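Local structure of protein argonaute (Aquifex aeolicus, 1YVU) at residues A[17-22]-A[86-91]; A[23-28]-A[54-59]; A[50-55]-A[97-102]; A[67-72]-A[79-84]. The protein uses short single-stranded DNA guides to bind complementary RNA targets and cleaves the target RNA as a divalent-metal-dependent endonuclease. All coordinates share one frame; numbering follows the deposited sequence.

All four contacts belong to the N-terminal domain, well away from the catalytic PIWI domain. Interaction 3 is the buried one: a strand against a helix, with a glutamate receiving a backbone N-H and a leucine against a phenylalanine. The others are partly buried. Interactions 1 and 4 are strand pairs; interaction 2 joins a segment to strand 56-59 by one good and one weak backbone bond. Aromatic packing marks interactions 1 and 2, whereas interaction 4 sets Y69, K81 and T71 toward helix 32-46 and leucines outward. Strands 50-53 and 56-59 couple interactions 3 and 2; strands 25-26 and 78-82 couple interactions 2 and 4. Interaction 1 touches both 2 and 3.

Interaction 1 (A[17-22]-A[86-91]); sequences KDTTFT and EEFRGF
Residues T19 to F21 meet E86 to F88 as a very short antiparallel strand pair in the N-terminal domain, extended at one end by aromatic packing. F21 and E86 form its hydrogen-bonded pair: E86 N donates to F21 O at 3.2 Å, while the return bond from F21 N to E86 O is weak. A further weak bond runs from F88 N to T19 O. T20 and E87 make the adjoining non-hydrogen-bonded pair, their side chains on the same face of the sheet. T20 OG1 comes within 3.0 Å of E87 OE2, although another acceptor competes for the hydroxyl proton. Both polar residues suit this solvent-accessible face.

The apolar part is carried by F21 and F88, whose side chains lie alongside each other and point the same way. F88 CG stands anti to the backbone N (chi1 179°), which starts its ring off beside that of F21. F88 CB sits over the centre of the F21 ring, 4.1 Å from its centroid, in a CH-pi contact. The ring planes differ by only 7°, but they are slid apart and barely overlap. T19 CG2 lies at the edge of the F88 ring, while T19 OG1 bonds to K17 O in its own segment. An alanine in place of T19 would probably leave the F88 edge without its methyl neighbour and K17 O without that hydroxyl donor.

Beyond the pair, F21 and E86 both touch W58 of strand 56-59, T22 bonds through its backbone to C59, and F91 packs against E96 and L100 of helix 94-107.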
# COMPACT_ATOMS: atom_id res chain seq x y z
N LYS A 17 36.56 4.68 12.80
CA LYS A 17 37.88 4.79 13.44
C LYS A 17 38.76 3.68 12.83
O LYS A 17 39.64 3.96 12.01
CB LYS A 17 37.74 4.63 14.98
CG LYS A 17 36.72 5.59 15.68
CD LYS A 17 36.62 5.33 17.21
CE LYS A 17 35.73 6.36 17.92
NZ LYS A 17 35.54 6.12 19.38
N ASP A 18 38.46 2.41 13.16
CA ASP A 18 39.17 1.24 12.62
C ASP A 18 38.51 0.99 11.26
O ASP A 18 37.46 0.34 11.16
CB ASP A 18 39.02 0.03 13.57
CG ASP A 18 39.88 -1.18 13.15
OD1 ASP A 18 39.36 -2.04 12.42
OD2 ASP A 18 41.06 -1.27 13.55
N THR A 19 39.11 1.56 10.22
CA THR A 19 38.61 1.48 8.84
C THR A 19 38.95 0.15 8.12
O THR A 19 38.74 0.03 6.91
CB THR A 19 39.13 2.71 8.02
OG1 THR A 19 39.35 3.81 8.91
CG2 THR A 19 38.09 3.16 7.01
N THR A 20 39.43 -0.84 8.87
CA THR A 20 39.80 -2.16 8.33
C THR A 20 38.59 -3.10 8.22
O THR A 20 37.86 -3.32 9.20
CB THR A 20 40.93 -2.86 9.14
OG1 THR A 20 41.89 -1.88 9.58
CG2 THR A 20 41.65 -3.88 8.26
N PHE A 21 38.38 -3.58 6.99
CA PHE A 21 37.28 -4.48 6.57
C PHE A 21 37.75 -5.76 5.86
O PHE A 21 38.57 -5.71 4.94
CB PHE A 21 36.34 -3.76 5.57
CG PHE A 21 35.28 -2.91 6.21
CD1 PHE A 21 35.57 -2.01 7.25
CD2 PHE A 21 33.98 -2.97 5.71
CE1 PHE A 21 34.58 -1.16 7.80
CE2 PHE A 21 32.97 -2.13 6.25
CZ PHE A 21 33.27 -1.22 7.30
N THR A 22 37.12 -6.89 6.22
CA THR A 22 37.41 -8.19 5.61
C THR A 22 36.44 -8.50 4.44
O THR A 22 35.22 -8.53 4.61
CB THR A 22 37.36 -9.31 6.68
OG1 THR A 22 38.19 -8.93 7.78
CG2 THR A 22 37.89 -10.63 6.11
N GLU A 86 40.89 -5.10 2.76
CA GLU A 86 40.81 -3.86 1.98
C GLU A 86 40.25 -2.77 2.92
O GLU A 86 39.46 -3.06 3.82
CB GLU A 86 39.92 -4.00 0.73
CG GLU A 86 40.69 -4.05 -0.60
CD GLU A 86 39.82 -3.71 -1.80
OE1 GLU A 86 39.73 -2.50 -2.12
OE2 GLU A 86 39.22 -4.63 -2.42
N GLU A 87 40.70 -1.53 2.74
CA GLU A 87 40.29 -0.39 3.58
C GLU A 87 39.20 0.46 2.94
O GLU A 87 39.34 0.96 1.81
CB GLU A 87 41.50 0.47 3.95
CG GLU A 87 42.63 -0.30 4.66
CD GLU A 87 42.97 0.27 6.02
OE1 GLU A 87 43.51 1.40 6.09
OE2 GLU A 87 42.71 -0.43 7.03
N PHE A 88 38.14 0.65 3.72
CA PHE A 88 36.90 1.37 3.38
C PHE A 88 36.94 2.90 3.17
O PHE A 88 37.29 3.66 4.08
CB PHE A 88 35.87 0.99 4.46
CG PHE A 88 34.52 1.64 4.33
CD1 PHE A 88 33.60 1.21 3.36
CD2 PHE A 88 34.15 2.67 5.22
CE1 PHE A 88 32.32 1.79 3.29
CE2 PHE A 88 32.87 3.26 5.15
CZ PHE A 88 31.96 2.82 4.19
N ARG A 89 36.47 3.35 2.01
CA ARG A 89 36.45 4.78 1.67
C ARG A 89 35.06 5.30 1.26
O ARG A 89 34.86 5.73 0.11
CB ARG A 89 37.47 5.06 0.55
CG ARG A 89 38.87 4.53 0.82
CD ARG A 89 39.93 5.17 -0.05
NE ARG A 89 40.01 6.62 0.13
CZ ARG A 89 40.42 7.24 1.24
NH1 ARG A 89 40.81 6.55 2.31
NH2 ARG A 89 40.42 8.56 1.28
N GLY A 90 34.12 5.28 2.22
CA GLY A 90 32.74 5.72 1.98
C GLY A 90 31.87 4.71 1.23
O GLY A 90 32.38 3.67 0.82
N PHE A 91 30.58 5.00 1.06
CA PHE A 91 29.68 4.08 0.37
C PHE A 91 29.43 4.50 -1.06
O PHE A 91 29.61 5.67 -1.42
CB PHE A 91 28.31 3.99 1.04
CG PHE A 91 28.36 3.70 2.51
CD1 PHE A 91 28.36 4.76 3.45
CD2 PHE A 91 28.35 2.37 2.98
CE1 PHE A 91 28.36 4.49 4.85
CE2 PHE A 91 28.35 2.08 4.38
CZ PHE A 91 28.35 3.15 5.31

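Interaction 2 (A[23-28]-A[54-59]); sequences VFKPTH and EDEFWC
V23 begins the contact by placing its two methyls on E56 and W58. CG1, anti to the backbone N (chi1 -168°), packs 3.7 Å from E56 CB and reaches the indole as well, while CG2 lies over the indole face, 4.3 Å from the centroid of the six-membered ring. A branched side chain suits this place because it can touch both partners. The indole is also held within its segment, W58 NE1 donating to the anti lone pair of E56 OE1.

F24 supplies the backbone link. Its O accepts a nearly straight bond from F57 N (170° at the hydrogen), whereas the bond from F24 N to F57 O is weak. Its ring meets C59 edge-on, with SG in the ring plane and 3.8 Å from CD1, a sulfur-aromatic contact.

K25 runs out extended across D55, CE lying 3.8 Å from D55 CB. NZ stays 4.5 Å from D55 OD2, so any attraction is likely to be long-range, beyond a salt bridge. P26, which has no N-H to offer, contributes its ring instead: CG approaches F57 CE1 at 4.1 Å, the two side chains crossing at about a right angle.

The segment thus bonds to F57 through F24 and to R82 through K25, bridging the sheet 50-53/56-59 and the three-stranded sheet of 25-26, 78-82 and 69-72, in a small domain of antiparallel sheets packed on helix 32-46.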
# COMPACT_ATOMS: atom_id res chain seq x y z
N VAL A 23 37.02 -8.70 3.26
CA VAL A 23 36.25 -9.00 2.05
C VAL A 23 36.07 -10.51 1.86
O VAL A 23 36.95 -11.32 2.22
CB VAL A 23 36.94 -8.40 0.77
CG1 VAL A 23 36.00 -8.46 -0.42
CG2 VAL A 23 37.37 -6.97 1.01
N PHE A 24 34.89 -10.87 1.34
CA PHE A 24 34.49 -12.24 1.06
C PHE A 24 33.80 -12.30 -0.31
O PHE A 24 32.82 -11.60 -0.53
CB PHE A 24 33.55 -12.80 2.15
CG PHE A 24 34.24 -13.12 3.46
CD1 PHE A 24 34.09 -12.29 4.57
CD2 PHE A 24 35.10 -14.23 3.56
CE1 PHE A 24 34.80 -12.54 5.78
CE2 PHE A 24 35.83 -14.50 4.77
CZ PHE A 24 35.68 -13.65 5.87
N LYS A 25 34.35 -13.06 -1.25
CA LYS A 25 33.73 -13.21 -2.57
C LYS A 25 33.45 -14.72 -2.77
O LYS A 25 34.27 -15.55 -2.32
CB LYS A 25 34.65 -12.67 -3.69
CG LYS A 25 33.90 -12.19 -4.94
CD LYS A 25 34.75 -12.32 -6.21
CE LYS A 25 34.00 -11.81 -7.44
NZ LYS A 25 34.76 -12.06 -8.69
N PRO A 26 32.27 -15.10 -3.36
CA PRO A 26 31.96 -16.53 -3.57
C PRO A 26 32.86 -17.18 -4.60
O PRO A 26 33.45 -16.50 -5.45
CB PRO A 26 30.51 -16.51 -4.05
CG PRO A 26 29.97 -15.24 -3.49
CD PRO A 26 31.09 -14.29 -3.75
N THR A 27 33.00 -18.50 -4.50
CA THR A 27 33.82 -19.21 -5.48
C THR A 27 32.91 -19.65 -6.64
O THR A 27 33.38 -20.08 -7.69
CB THR A 27 34.59 -20.40 -4.86
OG1 THR A 27 34.73 -20.19 -3.45
CG2 THR A 27 35.99 -20.51 -5.44
N HIS A 28 31.61 -19.46 -6.44
CA HIS A 28 30.57 -19.81 -7.41
C HIS A 28 30.06 -18.54 -8.14
O HIS A 28 30.85 -17.67 -8.48
CB HIS A 28 29.37 -20.55 -6.79
CG HIS A 28 29.61 -21.12 -5.42
ND1 HIS A 28 29.48 -22.46 -5.14
CD2 HIS A 28 29.85 -20.50 -4.22
CE1 HIS A 28 29.62 -22.66 -3.84
NE2 HIS A 28 29.84 -21.49 -3.27
N GLU A 54 28.48 -5.14 -4.87
CA GLU A 54 28.31 -5.96 -6.08
C GLU A 54 28.43 -7.48 -5.80
O GLU A 54 27.44 -8.11 -5.42
CB GLU A 54 29.23 -5.51 -7.24
CG GLU A 54 29.05 -4.04 -7.76
CD GLU A 54 27.83 -3.78 -8.66
OE1 GLU A 54 27.34 -4.71 -9.34
OE2 GLU A 54 27.37 -2.61 -8.70
N ASP A 55 29.65 -8.04 -5.87
CA ASP A 55 29.88 -9.47 -5.64
C ASP A 55 30.61 -9.76 -4.35
O ASP A 55 30.57 -10.88 -3.83
CB ASP A 55 30.71 -10.07 -6.78
CG ASP A 55 29.87 -10.64 -7.91
OD1 ASP A 55 28.66 -10.90 -7.70
OD2 ASP A 55 30.44 -10.84 -9.01
N GLU A 56 31.35 -8.76 -3.90
CA GLU A 56 32.17 -8.83 -2.71
C GLU A 56 31.38 -8.49 -1.45
O GLU A 56 30.68 -7.49 -1.41
CB GLU A 56 33.36 -7.86 -2.88
CG GLU A 56 34.27 -8.12 -4.14
CD GLU A 56 35.34 -7.04 -4.41
OE1 GLU A 56 35.50 -6.09 -3.61
OE2 GLU A 56 36.04 -7.14 -5.45
N PHE A 57 31.49 -9.32 -0.41
CA PHE A 57 30.80 -9.10 0.86
C PHE A 57 31.75 -8.51 1.89
O PHE A 57 32.49 -9.22 2.57
CB PHE A 57 30.18 -10.39 1.39
CG PHE A 57 29.08 -10.94 0.53
CD1 PHE A 57 29.38 -11.58 -0.69
CD2 PHE A 57 27.74 -10.78 0.90
CE1 PHE A 57 28.36 -12.06 -1.53
CE2 PHE A 57 26.70 -11.25 0.07
CZ PHE A 57 27.01 -11.90 -1.15
N TRP A 58 31.67 -7.19 2.04
CA TRP A 58 32.52 -6.44 2.97
C TRP A 58 32.03 -6.51 4.42
O TRP A 58 30.90 -6.17 4.71
CB TRP A 58 32.60 -4.98 2.51
CG TRP A 58 33.33 -4.73 1.18
CD1 TRP A 58 33.07 -5.31 -0.03
CD2 TRP A 58 34.46 -3.85 0.97
NE1 TRP A 58 33.97 -4.86 -0.97
CE2 TRP A 58 34.84 -3.97 -0.39
CE3 TRP A 58 35.20 -2.98 1.82
CZ2 TRP A 58 35.94 -3.26 -0.93
CZ3 TRP A 58 36.30 -2.25 1.27
CH2 TRP A 58 36.65 -2.41 -0.09
N CYS A 59 32.91 -6.92 5.33
CA CYS A 59 32.56 -7.04 6.75
C CYS A 59 33.35 -6.08 7.64
O CYS A 59 34.55 -6.00 7.53
CB CYS A 59 32.76 -8.47 7.20
SG CYS A 59 31.87 -9.62 6.18

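Interaction 3 (A[50-55]-A[97-102]); sequences TFRRED and CQELFR
E99 reaches from the helix to the backbone of R52, while L100, the next residue, turns its side chain against F51. Helix 97-102 runs almost antiparallel to strand 50-53, at 165°, with the axes 6.5 Å apart at closest approach. The E99 chain is extended beyond CG, and its OE1 accepts R52 N at 2.8 Å, met nearly along the carboxylate C-O axis. The same oxygen lies 3.5 Å from R52 CB, at the root of the arginine side chain.

F51 and L100 cross at a slant. L100 CD1 comes in the plane of the phenyl ring, at its edge, 3.7 Å from CD2. F51 CG stands between the backbone N and the carbonyl carbon (chi1 75°), which swings the ring to the side where its CD2 edge can meet L100. W58 also meets the F51 ring, the planes at about 20°. Leucine and phenylalanine suit this buried place, both being wholly apolar beyond the backbone.

The guanidinium of R52 is turned so that E99 OE2 lies well out of its plane, 4.4 Å from NH1, an attraction of charges alone. R95 and R39 add weak, long ion pairs to the E99 carboxylate. An alanine in place of E99 would probably leave R52 N without its acceptor and these arginines without their shared counter-charge.

A buried carboxylate that accepts a backbone N-H and has three arginines nearby, R52, R39 and R95, is likely to remain ionised.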
# COMPACT_ATOMS: atom_id res chain seq x y z
N THR A 50 27.83 -6.27 7.97
CA THR A 50 28.20 -6.54 6.60
C THR A 50 27.41 -5.78 5.58
O THR A 50 26.27 -5.41 5.81
CB THR A 50 28.00 -8.09 6.34
OG1 THR A 50 28.78 -8.84 7.28
CG2 THR A 50 28.39 -8.52 4.92
N PHE A 51 28.06 -5.48 4.47
CA PHE A 51 27.39 -4.85 3.34
C PHE A 51 27.82 -5.57 2.05
O PHE A 51 28.88 -6.19 2.00
CB PHE A 51 27.53 -3.31 3.29
CG PHE A 51 28.88 -2.78 2.86
CD1 PHE A 51 29.20 -2.64 1.50
CD2 PHE A 51 29.81 -2.36 3.82
CE1 PHE A 51 30.42 -2.08 1.08
CE2 PHE A 51 31.04 -1.78 3.42
CZ PHE A 51 31.34 -1.64 2.04
N ARG A 52 26.98 -5.45 1.02
CA ARG A 52 27.21 -6.08 -0.27
C ARG A 52 27.63 -5.06 -1.34
O ARG A 52 26.82 -4.23 -1.77
CB ARG A 52 25.92 -6.81 -0.69
CG ARG A 52 26.07 -7.88 -1.77
CD ARG A 52 24.77 -8.06 -2.53
NE ARG A 52 24.70 -7.13 -3.65
CZ ARG A 52 23.64 -6.39 -3.98
NH1 ARG A 52 22.53 -6.45 -3.27
NH2 ARG A 52 23.73 -5.54 -5.00
N ARG A 53 28.89 -5.13 -1.77
CA ARG A 53 29.45 -4.28 -2.82
C ARG A 53 29.53 -5.19 -4.04
O ARG A 53 30.46 -5.98 -4.17
CB ARG A 53 30.85 -3.78 -2.43
CG ARG A 53 31.17 -2.33 -2.84
CD ARG A 53 32.50 -1.80 -2.25
NE ARG A 53 32.31 -0.68 -1.32
CZ ARG A 53 33.28 0.13 -0.90
NH1 ARG A 53 34.54 -0.02 -1.30
NH2 ARG A 53 32.99 1.12 -0.08
N GLU A 54 28.48 -5.14 -4.87
CA GLU A 54 28.31 -5.96 -6.08
C GLU A 54 28.43 -7.48 -5.80
O GLU A 54 27.44 -8.11 -5.42
CB GLU A 54 29.23 -5.51 -7.24
CG GLU A 54 29.05 -4.04 -7.76
CD GLU A 54 27.83 -3.78 -8.66
OE1 GLU A 54 27.34 -4.71 -9.34
OE2 GLU A 54 27.37 -2.61 -8.70
N ASP A 55 29.65 -8.04 -5.87
CA ASP A 55 29.88 -9.47 -5.64
C ASP A 55 30.61 -9.76 -4.35
O ASP A 55 30.57 -10.88 -3.83
CB ASP A 55 30.71 -10.07 -6.78
CG ASP A 55 29.87 -10.64 -7.91
OD1 ASP A 55 28.66 -10.90 -7.70
OD2 ASP A 55 30.44 -10.84 -9.01
N CYS A 97 24.77 1.42 2.88
CA CYS A 97 24.67 2.20 4.12
C CYS A 97 23.64 1.59 5.06
O CYS A 97 23.91 1.37 6.25
CB CYS A 97 24.37 3.66 3.79
SG CYS A 97 24.20 4.69 5.23
N GLN A 98 22.49 1.24 4.49
CA GLN A 98 21.40 0.62 5.23
C GLN A 98 21.79 -0.76 5.76
O GLN A 98 21.71 -1.01 6.96
CB GLN A 98 20.24 0.50 4.30
CG GLN A 98 18.98 -0.01 4.91
CD GLN A 98 18.09 -0.44 3.80
OE1 GLN A 98 18.13 -1.63 3.40
NE2 GLN A 98 17.40 0.54 3.18
N GLU A 99 22.31 -1.59 4.87
CA GLU A 99 22.74 -2.95 5.18
C GLU A 99 23.66 -2.94 6.36
O GLU A 99 23.34 -3.56 7.39
CB GLU A 99 23.42 -3.60 4.01
CG GLU A 99 22.50 -3.80 2.86
CD GLU A 99 23.11 -4.61 1.75
OE1 GLU A 99 24.31 -4.91 1.80
OE2 GLU A 99 22.36 -5.00 0.83
N LEU A 100 24.68 -2.07 6.29
CA LEU A 100 25.65 -1.95 7.38
C LEU A 100 25.02 -1.31 8.64
O LEU A 100 25.10 -1.90 9.72
CB LEU A 100 26.89 -1.17 6.90
CG LEU A 100 28.11 -1.34 7.81
CD1 LEU A 100 28.86 -2.55 7.37
CD2 LEU A 100 29.03 -0.10 7.83
N PHE A 101 24.30 -0.19 8.49
CA PHE A 101 23.65 0.48 9.62
C PHE A 101 22.76 -0.46 10.45
O PHE A 101 22.87 -0.51 11.67
CB PHE A 101 22.84 1.69 9.14
CG PHE A 101 22.17 2.50 10.27
CD1 PHE A 101 22.95 3.28 11.17
CD2 PHE A 101 20.78 2.49 10.43
CE1 PHE A 101 22.32 4.04 12.23
CE2 PHE A 101 20.14 3.24 11.48
CZ PHE A 101 20.92 4.01 12.38
N ARG A 102 21.90 -1.22 9.75
CA ARG A 102 20.95 -2.15 10.37
C ARG A 102 21.59 -3.19 11.27
O ARG A 102 21.15 -3.43 12.39
CB ARG A 102 20.14 -2.86 9.30
CG ARG A 102 19.02 -2.03 8.71
CD ARG A 102 18.17 -2.89 7.80
NE ARG A 102 16.98 -2.16 7.37
CZ ARG A 102 16.26 -2.44 6.28
NH1 ARG A 102 16.60 -3.46 5.49
NH2 ARG A 102 15.22 -1.68 5.95

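Interaction 4 (A[67-72]-A[79-84]); sequences TLYLTL and ELKRVG
K81 and Y69 cross obliquely on one face of the paired strands, and K81 has more surface covered by the contact than any other residue. Its aliphatic chain passes Y69, with CG 3.9 Å from Y69 CB. The bend at chi4 (66°) turns NZ back, so that it ends nearest Y69 CB and oblique to the ring. Lysine suits this place because its methylenes can lie against Y69 and T71. Y69 N gives its hydrogen to K81 O at 2.9 Å; the return bond, K81 N to Y69 O, is longer and bent, at 3.2 Å.

Strands 69-72 and 78-82 are the arms of a beta hairpin, and strand 25-26 flanks the second arm to complete a three-stranded antiparallel sheet. The face bearing Y69, T71 and K81 is turned to helix 32-46, which touches all three.

E79, second in covered surface, crosses T71 at about a right angle, with CB 4.0 Å from T71 OG1. E79 N donates to T71 O, and its carboxylate finds a hydroxyl partner in S73. On the opposite face the leucines run side by side: L70 CD2 lies 4.0 Å from L80 CB, and L68 CD2 packs against L80 CD1.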
# COMPACT_ATOMS: atom_id res chain seq x y z
N THR A 67 39.20 -18.31 7.09
CA THR A 67 39.64 -18.89 5.83
C THR A 67 38.43 -18.90 4.90
O THR A 67 38.24 -17.96 4.12
CB THR A 67 40.23 -20.33 6.02
OG1 THR A 67 40.94 -20.40 7.27
CG2 THR A 67 41.22 -20.68 4.90
N LEU A 68 37.58 -19.92 5.06
CA LEU A 68 36.37 -20.11 4.26
C LEU A 68 35.08 -20.03 5.06
O LEU A 68 35.04 -20.38 6.24
CB LEU A 68 36.41 -21.47 3.55
CG LEU A 68 37.55 -21.72 2.58
CD1 LEU A 68 38.40 -22.87 3.07
CD2 LEU A 68 36.99 -21.99 1.23
N TYR A 69 34.04 -19.56 4.38
CA TYR A 69 32.71 -19.41 4.97
C TYR A 69 31.75 -20.32 4.24
O TYR A 69 31.52 -20.16 3.04
CB TYR A 69 32.27 -17.96 4.89
CG TYR A 69 32.60 -17.18 6.13
CD1 TYR A 69 33.94 -16.97 6.51
CD2 TYR A 69 31.58 -16.71 6.97
CE1 TYR A 69 34.27 -16.32 7.73
CE2 TYR A 69 31.89 -16.05 8.20
CZ TYR A 69 33.24 -15.86 8.57
OH TYR A 69 33.57 -15.23 9.75
N LEU A 70 31.20 -21.28 4.98
CA LEU A 70 30.29 -22.27 4.43
C LEU A 70 28.86 -22.03 4.91
O LEU A 70 28.30 -22.80 5.69
CB LEU A 70 30.79 -23.70 4.77
CG LEU A 70 32.26 -24.14 4.55
CD1 LEU A 70 32.58 -25.35 5.41
CD2 LEU A 70 32.60 -24.41 3.07
N THR A 71 28.26 -20.94 4.44
CA THR A 71 26.89 -20.59 4.80
C THR A 71 25.87 -21.47 4.03
O THR A 71 26.07 -21.78 2.87
CB THR A 71 26.59 -19.05 4.60
OG1 THR A 71 26.93 -18.63 3.28
CG2 THR A 71 27.38 -18.22 5.59
N LEU A 72 24.84 -21.92 4.74
CA LEU A 72 23.80 -22.75 4.14
C LEU A 72 22.49 -21.98 4.05
O LEU A 72 21.98 -21.52 5.07
CB LEU A 72 23.60 -24.01 4.99
CG LEU A 72 22.44 -24.96 4.66
CD1 LEU A 72 22.86 -25.91 3.57
CD2 LEU A 72 22.04 -25.74 5.92
N GLU A 79 27.00 -22.53 0.28
CA GLU A 79 27.77 -21.47 -0.36
C GLU A 79 29.12 -21.22 0.30
O GLU A 79 29.19 -21.01 1.50
CB GLU A 79 26.98 -20.16 -0.38
CG GLU A 79 25.74 -20.14 -1.29
CD GLU A 79 24.42 -20.25 -0.52
OE1 GLU A 79 24.35 -19.82 0.66
OE2 GLU A 79 23.43 -20.75 -1.11
N LEU A 80 30.18 -21.24 -0.50
CA LEU A 80 31.51 -20.98 0.02
C LEU A 80 32.06 -19.65 -0.50
O LEU A 80 31.74 -19.21 -1.62
CB LEU A 80 32.47 -22.17 -0.19
CG LEU A 80 33.54 -22.35 -1.29
CD1 LEU A 80 34.56 -23.33 -0.83
CD2 LEU A 80 32.94 -22.84 -2.58
N LYS A 81 32.75 -18.96 0.39
CA LYS A 81 33.35 -17.67 0.11
C LYS A 81 34.59 -17.45 0.94
O LYS A 81 34.62 -17.84 2.11
CB LYS A 81 32.35 -16.53 0.32
CG LYS A 81 31.29 -16.83 1.31
CD LYS A 81 30.27 -15.79 1.33
CE LYS A 81 29.72 -15.81 2.71
NZ LYS A 81 30.80 -15.35 3.64
N ARG A 82 35.62 -16.87 0.31
CA ARG A 82 36.92 -16.61 0.94
C ARG A 82 37.44 -15.17 0.72
O ARG A 82 36.63 -14.28 0.61
CB ARG A 82 37.94 -17.71 0.55
CG ARG A 82 37.79 -18.33 -0.86
CD ARG A 82 38.69 -19.57 -1.08
NE ARG A 82 37.96 -20.72 -1.63
CZ ARG A 82 38.45 -21.64 -2.47
NH1 ARG A 82 39.71 -21.57 -2.89
NH2 ARG A 82 37.67 -22.61 -2.94
N VAL A 83 38.78 -14.99 0.62
CA VAL A 83 39.54 -13.71 0.41
C VAL A 83 39.81 -12.94 1.72
O VAL A 83 39.29 -13.31 2.78
CB VAL A 83 38.95 -12.71 -0.71
CG1 VAL A 83 39.97 -11.56 -1.07
CG2 VAL A 83 38.61 -13.46 -2.00
N GLY A 84 40.68 -11.93 1.61
CA GLY A 84 41.05 -11.08 2.72
C GLY A 84 40.92 -9.58 2.43
O GLY A 84 40.50 -9.18 1.34